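Local coordinates for protein 33 kDa chaperonin (Thermotoga maritima, PDB 1VQ0) that probably acts as a redox-regulated molecular chaperone, protecting thermally unfolding and oxidatively damaged proteins from irreversible aggregation, at residues L143-G146 and E150-A153; Y154-A157 and Q161-S164. One frame throughout, in Å; residues are numbered along the deposited sequence.

Contact 1: residues L143-G146 and E150-A153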
ATOM      1  N   LEU A 143      -8.315   0.484   9.654  1.00 30.82           N
ATOM      2  CA  LEU A 143      -9.726   0.081   9.709  1.00 31.62           C
ATOM      3  C   LEU A 143     -10.473   1.225  10.359  1.00 31.99           C
ATOM      4  O   LEU A 143      -9.931   1.937  11.163  1.00 30.91           O
ATOM      5  CB  LEU A 143      -9.916  -1.204  10.494  1.00 31.11           C
ATOM      6  CG  LEU A 143      -9.434  -2.474   9.874  1.00 29.78           C
ATOM      7  CD1 LEU A 143      -9.466  -3.626  10.994  1.00 30.25           C
ATOM      8  CD2 LEU A 143     -10.285  -2.872   8.632  1.00 27.16           C
ATOM      9  N   VAL A 144     -11.695   1.417   9.924  1.00 36.29           N
ATOM     10  CA  VAL A 144     -12.603   2.368  10.464  1.00 38.30           C
ATOM     11  C   VAL A 144     -13.467   1.776  11.597  1.00 38.75           C
ATOM     12  O   VAL A 144     -13.745   2.456  12.566  1.00 41.32           O
ATOM     13  CB  VAL A 144     -13.609   2.813   9.341  1.00 39.46           C
ATOM     14  CG1 VAL A 144     -14.896   3.446   9.977  1.00 42.51           C
ATOM     15  CG2 VAL A 144     -12.937   3.784   8.435  1.00 41.87           C
ATOM     16  N   SER A 145     -14.015   0.584  11.387  1.00 38.86           N
ATOM     17  CA  SER A 145     -14.927  -0.076  12.358  1.00 38.91           C
ATOM     18  C   SER A 145     -14.725  -1.573  12.441  1.00 38.75           C
ATOM     19  O   SER A 145     -15.092  -2.158  13.439  1.00 41.64           O
ATOM     20  CB  SER A 145     -16.390   0.125  11.985  1.00 39.28           C
ATOM     21  OG  SER A 145     -16.759  -0.535  10.792  1.00 37.16           O
ATOM     22  N   GLY A 146     -14.187  -2.206  11.415  1.00 36.07           N
ATOM     23  CA  GLY A 146     -13.985  -3.679  11.473  1.00 36.08           C
ATOM     24  C   GLY A 146     -15.210  -4.522  11.135  1.00 35.59           C
ATOM     25  O   GLY A 146     -15.159  -5.719  11.305  1.00 36.20           O
ATOM     26  N   GLU A 150     -18.023  -0.783   5.908  1.00 33.91           N
ATOM     27  CA  GLU A 150     -17.601   0.620   6.109  1.00 35.85           C
ATOM     28  C   GLU A 150     -16.104   0.838   5.886  1.00 32.96           C
ATOM     29  O   GLU A 150     -15.698   1.903   5.466  1.00 33.11           O
ATOM     30  CB  GLU A 150     -17.967   1.113   7.518  1.00 35.77           C
ATOM     31  CG  GLU A 150     -17.971   2.619   7.598  1.00 45.48           C
ATOM     32  CD  GLU A 150     -18.251   3.160   8.986  1.00 50.61           C
ATOM     33  OE1 GLU A 150     -18.458   2.323   9.885  1.00 53.40           O
ATOM     34  OE2 GLU A 150     -18.222   4.421   9.139  1.00 53.20           O
ATOM     35  N   ASP A 151     -15.319  -0.151   6.303  1.00 32.54           N
ATOM     36  CA  ASP A 151     -13.892  -0.171   6.068  1.00 32.51           C
ATOM     37  C   ASP A 151     -13.580  -0.072   4.553  1.00 32.37           C
ATOM     38  O   ASP A 151     -12.737   0.708   4.171  1.00 30.66           O
ATOM     39  CB  ASP A 151     -13.291  -1.415   6.623  1.00 33.85           C
ATOM     40  CG  ASP A 151     -13.581  -1.618   8.098  1.00 34.52           C
ATOM     41  OD1 ASP A 151     -13.295  -0.722   8.944  1.00 27.60           O
ATOM     42  OD2 ASP A 151     -14.041  -2.701   8.459  1.00 37.48           O
ATOM     43  N   LEU A 152     -14.343  -0.792   3.739  1.00 33.04           N
ATOM     44  CA  LEU A 152     -14.182  -0.827   2.289  1.00 33.98           C
ATOM     45  C   LEU A 152     -14.655   0.444   1.663  1.00 33.19           C
ATOM     46  O   LEU A 152     -13.991   0.984   0.787  1.00 34.21           O
ATOM     47  CB  LEU A 152     -14.949  -1.979   1.639  1.00 34.10           C
ATOM     48  CG  LEU A 152     -14.219  -2.761   0.546  1.00 39.11           C
ATOM     49  CD1 LEU A 152     -15.132  -3.372  -0.336  1.00 38.60           C
ATOM     50  CD2 LEU A 152     -13.330  -2.072  -0.257  1.00 37.29           C
ATOM     51  N   ALA A 153     -15.773   0.961   2.153  1.00 32.79           N
ATOM     52  CA  ALA A 153     -16.225   2.322   1.735  1.00 34.50           C
ATOM     53  C   ALA A 153     -15.164   3.398   1.974  1.00 35.45           C
ATOM     54  O   ALA A 153     -14.926   4.197   1.132  1.00 35.76           O
ATOM     55  CB  ALA A 153     -17.541   2.700   2.427  1.00 34.60           C
TER

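Contact 2: residues Y154-A157 and Q161-S164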
ATOM      1  N   TYR A 154     -14.475   3.336   3.118  1.00 36.43           N
ATOM      2  CA  TYR A 154     -13.401   4.280   3.433  1.00 36.17           C
ATOM      3  C   TYR A 154     -12.159   4.119   2.544  1.00 35.69           C
ATOM      4  O   TYR A 154     -11.556   5.111   2.129  1.00 38.01           O
ATOM      5  CB  TYR A 154     -13.043   4.178   4.904  1.00 36.14           C
ATOM      6  CG  TYR A 154     -11.976   5.099   5.426  1.00 35.21           C
ATOM      7  CD1 TYR A 154     -12.199   6.452   5.592  1.00 34.62           C
ATOM      8  CD2 TYR A 154     -10.751   4.592   5.795  1.00 35.14           C
ATOM      9  CE1 TYR A 154     -11.191   7.293   6.063  1.00 38.23           C
ATOM     10  CE2 TYR A 154      -9.770   5.380   6.277  1.00 34.98           C
ATOM     11  CZ  TYR A 154      -9.974   6.706   6.423  1.00 35.64           C
ATOM     12  OH  TYR A 154      -8.938   7.411   6.903  1.00 38.69           O
ATOM     13  N   TYR A 155     -11.779   2.892   2.255  1.00 34.48           N
ATOM     14  CA  TYR A 155     -10.742   2.615   1.252  1.00 33.60           C
ATOM     15  C   TYR A 155     -11.114   3.386  -0.054  1.00 34.80           C
ATOM     16  O   TYR A 155     -10.322   4.228  -0.594  1.00 36.52           O
ATOM     17  CB  TYR A 155     -10.574   1.109   0.984  1.00 33.26           C
ATOM     18  CG  TYR A 155      -9.922   0.911  -0.324  1.00 31.31           C
ATOM     19  CD1 TYR A 155      -8.524   0.980  -0.445  1.00 31.56           C
ATOM     20  CD2 TYR A 155     -10.695   0.695  -1.493  1.00 32.79           C
ATOM     21  CE1 TYR A 155      -7.899   0.858  -1.711  1.00 37.01           C
ATOM     22  CE2 TYR A 155     -10.102   0.608  -2.754  1.00 33.33           C
ATOM     23  CZ  TYR A 155      -8.705   0.672  -2.880  1.00 36.86           C
ATOM     24  OH  TYR A 155      -8.111   0.615  -4.127  1.00 34.33           O
ATOM     25  N   PHE A 156     -12.341   3.172  -0.520  1.00 32.26           N
ATOM     26  CA  PHE A 156     -12.727   3.801  -1.794  1.00 32.75           C
ATOM     27  C   PHE A 156     -12.679   5.330  -1.713  1.00 32.29           C
ATOM     28  O   PHE A 156     -12.030   5.963  -2.565  1.00 33.17           O
ATOM     29  CB  PHE A 156     -14.069   3.248  -2.351  1.00 32.12           C
ATOM     30  CG  PHE A 156     -13.903   1.927  -3.083  1.00 33.70           C
ATOM     31  CD1 PHE A 156     -13.401   1.907  -4.384  1.00 30.68           C
ATOM     32  CD2 PHE A 156     -14.250   0.692  -2.476  1.00 28.45           C
ATOM     33  CE1 PHE A 156     -13.229   0.670  -5.067  1.00 31.99           C
ATOM     34  CE2 PHE A 156     -14.051  -0.532  -3.165  1.00 33.18           C
ATOM     35  CZ  PHE A 156     -13.543  -0.538  -4.435  1.00 31.64           C
ATOM     36  N   ALA A 157     -13.299   5.921  -0.680  1.00 31.80           N
ATOM     37  CA  ALA A 157     -13.275   7.375  -0.499  1.00 33.17           C
ATOM     38  C   ALA A 157     -11.822   7.949  -0.459  1.00 35.52           C
ATOM     39  O   ALA A 157     -11.497   8.922  -1.140  1.00 37.17           O
ATOM     40  CB  ALA A 157     -14.102   7.820   0.768  1.00 30.42           C
ATOM     41  N   GLN A 161     -10.594   7.911  -4.267  1.00 33.12           N
ATOM     42  CA  GLN A 161     -11.370   9.135  -4.361  1.00 34.12           C
ATOM     43  C   GLN A 161     -12.745   8.915  -4.960  1.00 32.89           C
ATOM     44  O   GLN A 161     -13.233   9.720  -5.729  1.00 33.91           O
ATOM     45  CB  GLN A 161     -10.582  10.201  -5.106  1.00 34.68           C
ATOM     46  CG  GLN A 161      -9.387  10.737  -4.294  1.00 37.95           C
ATOM     47  CD  GLN A 161      -8.569  11.761  -5.105  1.00 41.43           C
ATOM     48  OE1 GLN A 161      -9.119  12.808  -5.491  1.00 44.74           O
ATOM     49  NE2 GLN A 161      -7.284  11.441  -5.400  1.00 38.87           N
ATOM     50  N   ILE A 162     -13.361   7.812  -4.557  1.00 32.26           N
ATOM     51  CA  ILE A 162     -14.675   7.409  -5.010  1.00 31.60           C
ATOM     52  C   ILE A 162     -15.531   7.308  -3.758  1.00 32.93           C
ATOM     53  O   ILE A 162     -15.476   6.264  -3.007  1.00 33.84           O
ATOM     54  CB  ILE A 162     -14.621   6.047  -5.764  1.00 29.83           C
ATOM     55  CG1 ILE A 162     -13.833   6.198  -7.029  1.00 31.12           C
ATOM     56  CG2 ILE A 162     -16.018   5.593  -6.071  1.00 29.73           C
ATOM     57  CD1 ILE A 162     -13.435   4.902  -7.725  1.00 32.89           C
ATOM     58  N   PRO A 163     -16.301   8.359  -3.488  1.00 32.27           N
ATOM     59  CA  PRO A 163     -17.234   8.281  -2.383  1.00 33.67           C
ATOM     60  C   PRO A 163     -18.163   7.083  -2.588  1.00 33.46           C
ATOM     61  O   PRO A 163     -18.690   6.867  -3.700  1.00 35.42           O
ATOM     62  CB  PRO A 163     -17.998   9.629  -2.404  1.00 33.16           C
ATOM     63  CG  PRO A 163     -17.264  10.538  -3.433  1.00 34.33           C
ATOM     64  CD  PRO A 163     -16.351   9.640  -4.211  1.00 32.61           C
ATOM     65  N   SER A 164     -18.390   6.343  -1.522  1.00 32.49           N
ATOM     66  CA  SER A 164     -18.972   5.029  -1.599  1.00 34.22           C
ATOM     67  C   SER A 164     -19.842   4.720  -0.404  1.00 35.08           C
ATOM     68  O   SER A 164     -19.619   5.217   0.711  1.00 34.22           O
ATOM     69  CB  SER A 164     -17.831   3.970  -1.626  1.00 34.48           C
ATOM     70  OG  SER A 164     -16.940   4.079  -2.762  1.00 34.99           O
TER

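Contact 1: residues L143-G146 and E150-A153
Asp-151 turns CG beside its own backbone N (chi1 -56°), which swings the carboxylate off the helix and into the bend of the loop 143-146; Glu-150 sends CG anti to its backbone N and extends the chain toward Val-144. Asp-151, at N3, ties the strand-to-helix loop to the N-terminal end of helix 149-160, with Glu-150 adding packing and one weak bond. Three successive backbone N-H groups of the loop converge on one oxygen, Asp-151 OD1. Val-144 N lies 2.8 Å from OD1, nearly in line with its C-O bond. Ser-145 N donates to OD1 at 2.9 Å, almost straight at 176° and on the syn side, somewhat out of the carboxylate plane. Gly-146 N reaches OD1 at 3.0 Å on the syn lone pair (177°), with a weak second branch to OD2.

The other oxygen, OD2, accepts from Ile-148 N, as the N3 residue does in a capping box, although Ile-148 has no polar side chain to return the bond. Bonds at both oxygens fix the carboxylate's rotation and would be expected to compensate the charge of this buried group. With Asp-151 replaced by alanine, the N-H groups of Val-144, Ser-145 and Gly-146 would probably lose their shared acceptor and the loop be freer to drift from the helix.

Leu-143 covers the carboxylate: its CD2 stands almost straight above the plane, 3.6 Å from Asp-151 CG, while its side chain also packs on Leu-125 and Ile-76 of the neighbouring strands. On the more exposed side the side chains of Val-144 and Glu-150 cross at about a right angle, with CG1 of Val-144 lying 3.5 Å from CD of Glu-150. Beside it Ser-145 OG gives a weak hydrogen bond to Glu-150 OE1 at 3.4 Å.

Contact 2: residues Y154-A157 and Q161-S164
The ring of Phe-156, whose CB and CG meet Ser-164, carries CE2 of Tyr-155 over the centre of one face, 3.7 Å above the plane. Conversely, Phe-156 CD2 sits at the edge of the Tyr-155 ring, in its plane. Ser-164 OG and Ile-162 CD1 approach the Phe-156 ring obliquely. The main touch with the serine is at the root of the side chain, where OG is 3.0 Å from Phe-156 CB.

Ser-164 has OG beside its backbone N (chi1 -61°), and this turns the hydroxyl back along its own segment to donate to Ile-162 O at 2.6 Å, from above the carbonyl plane. The same OG is also hydrogen-bonded to Gln-186 NE2 on strand 176-187.

The turn is a helix C-cap: Gln-161, in the left-handed region, ends helix 149-160, and its positive phi (56°) turns the backbone out of the helical path. The closing hydrogen bond runs from Ile-162 N to Phe-156 O at 3.0 Å and is nearly linear at the hydrogen (177°), although the donor stands above the carbonyl plane. It joins residues six positions apart, a 7→1 bond, one residue longer than the 6→1 bond of a Schellman motif. A CA-H...O contact from Gln-161 CA to Ala-157 O, 3.2 Å long, accompanies the turn.

The CB of Gln-161 is directed away from residues 154-157, and at the far end of the chain NE2 donates to the carbonyl of Glu-160 of the second subunit. Apolar packing between the segments is modest, Phe-156 CB lying 4.4 Å from Ile-162 CB.

In the fold
Along the chain, strand 137-142 runs into the loop of contact 1, which closes onto the start of helix 149-160; contact 2 then closes the turn at the helix's other end, leading into strand 164-173. The two loops follow one another without nesting or crossing, their centres about 11 Å apart. The helix therefore links the two outermost strands that the large mixed sheet has within this chain. Direct touches join the contacts: Val-144 CG2 lies 3.4 Å from Tyr-154 CG, and Ala-153 CB lies 3.7 Å from Ser-164 O. Contact 2 also reaches the second subunit, where Tyr-154 packs on Phe-137 and Gln-161 on Gln-161 of that chain.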